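Local coordinates for protein haloacid dehalogenase-like hydrolase (Salmonella enterica subsp. enterica serovar Typhi, PDB 4EZE) that probably catalyses the magnesium-dependent hydrolysis of O-phosphoserine to serine and phosphate, the last step of serine biosynthesis, at residues 224-227 and 232-235. Numbering follows the deposited sequence.
Sequences NTVE and VLTD
E227 and T234 face each other across two antiparallel strands, their CA atoms 5.6 Å apart, and the backbone N of T234 donates a hydrogen bond of 2.9 Å to the carbonyl O of E227. The same oxygen accepts a second bond, from the hydroxyl OG1 of T234. At 2.4 Å between OG1 and E227 O this bond is very short, and its exact length should be read with caution. Chi1 of T234 is 61°, which sets OG1 between its own backbone N and carbonyl carbon and brings it to the carbonyl that the backbone N already holds, so T234 appears to grip that oxygen twice. OG1 is also hydrogen-bonded to the backbone N of N236, just past the corner the chain turns at D235. The side chain of E227 runs obliquely past that of T234, with CB 3.4 Å from OG1 and OE1 4.0 Å from the methyl CG2. OE1 takes a hydrogen bond from N236 ND2 on the partner strand and forms a salt bridge with R229, two residues on in its own strand. Apolar packing comes from V226, whose CG1 stands anti to its backbone N (chi1 -179°) and thereby meets L233 CD1 at 3.8 Å. The same methyl, V226 CG1, also comes within 3.3 Å of the carbonyl O of T234, a close van der Waals contact. V226 also rests on I160 of helix 152-161, and L233 on L163 in the loop after it, which joins the hairpin to that helical region. The whole is a two-stranded antiparallel beta hairpin, 226-229 with 232-237, following strand 220-224 at the edge of the parallel sheet of the Rossmann-like HAD core.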
loop_
_atom_site.group_PDB
_atom_site.type_symbol
_atom_site.label_atom_id
_atom_site.label_comp_id
_atom_site.label_asym_id
_atom_site.label_seq_id
_atom_site.Cartn_x
_atom_site.Cartn_y
_atom_site.Cartn_z
ATOM N N ASN A 224 -2.630 8.427 14.275
ATOM C CA ASN A 224 -2.996 8.696 15.669
ATOM C C ASN A 224 -1.986 9.647 16.262
ATOM O O ASN A 224 -0.848 9.731 15.797
ATOM C CB ASN A 224 -2.996 7.428 16.489
ATOM C CG ASN A 224 -4.232 6.614 16.288
ATOM O OD1 ASN A 224 -5.324 7.059 16.606
ATOM N ND2 ASN A 224 -4.065 5.387 15.788
ATOM N N THR A 225 -2.389 10.374 17.297
ATOM C CA THR A 225 -1.468 11.297 17.916
ATOM C C THR A 225 -1.307 10.897 19.372
ATOM O O THR A 225 -2.296 10.759 20.096
ATOM C CB THR A 225 -1.940 12.760 17.809
ATOM O OG1 THR A 225 -2.536 12.986 16.522
ATOM C CG2 THR A 225 -0.758 13.714 17.974
ATOM N N VAL A 226 -0.068 10.666 19.790
ATOM C CA VAL A 226 0.204 10.397 21.206
ATOM C C VAL A 226 1.151 11.463 21.711
ATOM O O VAL A 226 2.252 11.620 21.184
ATOM C CB VAL A 226 0.790 9.007 21.408
ATOM C CG1 VAL A 226 1.026 8.754 22.898
ATOM C CG2 VAL A 226 -0.171 7.975 20.812
ATOM N N GLU A 227 0.698 12.234 22.697
ATOM C CA GLU A 227 1.451 13.393 23.140
ATOM C C GLU A 227 2.773 12.973 23.762
ATOM O O GLU A 227 2.868 11.945 24.416
ATOM C CB GLU A 227 0.650 14.197 24.162
ATOM C CG GLU A 227 1.428 15.378 24.723
ATOM C CD GLU A 227 0.837 15.915 26.021
ATOM O OE1 GLU A 227 0.024 15.219 26.664
ATOM O OE2 GLU A 227 1.197 17.040 26.404
ATOM N N VAL A 232 9.225 12.601 27.064
ATOM C CA VAL A 232 8.922 11.176 27.095
ATOM C C VAL A 232 7.496 10.955 26.631
ATOM O O VAL A 232 6.633 11.822 26.785
ATOM C CB VAL A 232 9.178 10.514 28.477
ATOM C CG1 VAL A 232 10.673 10.346 28.722
ATOM C CG2 VAL A 232 8.522 11.295 29.605
ATOM N N LEU A 233 7.264 9.796 26.029
ATOM C CA LEU A 233 5.925 9.423 25.574
ATOM C C LEU A 233 4.923 9.441 26.717
ATOM O O LEU A 233 5.161 8.841 27.755
ATOM C CB LEU A 233 5.949 8.025 24.940
ATOM C CG LEU A 233 4.747 7.681 24.058
ATOM C CD1 LEU A 233 4.812 8.548 22.809
ATOM C CD2 LEU A 233 4.733 6.205 23.683
ATOM N N THR A 234 3.799 10.137 26.533
ATOM C CA THR A 234 2.697 10.050 27.479
ATOM C C THR A 234 1.767 8.954 26.984
ATOM O O THR A 234 2.070 8.286 26.007
ATOM C CB THR A 234 1.864 11.355 27.520
ATOM O OG1 THR A 234 1.304 11.594 26.223
ATOM C CG2 THR A 234 2.728 12.560 27.927
ATOM N N ASP A 235 0.627 8.791 27.647
ATOM C CA ASP A 235 -0.467 7.981 27.128
ATOM C C ASP A 235 -1.647 8.889 26.786
ATOM O O ASP A 235 -2.797 8.444 26.824
ATOM C CB ASP A 235 -0.943 6.984 28.182
ATOM C CG ASP A 235 -1.514 7.684 29.418
ATOM O OD1 ASP A 235 -1.632 8.926 29.393
ATOM O OD2 ASP A 235 -1.850 7.000 30.404
#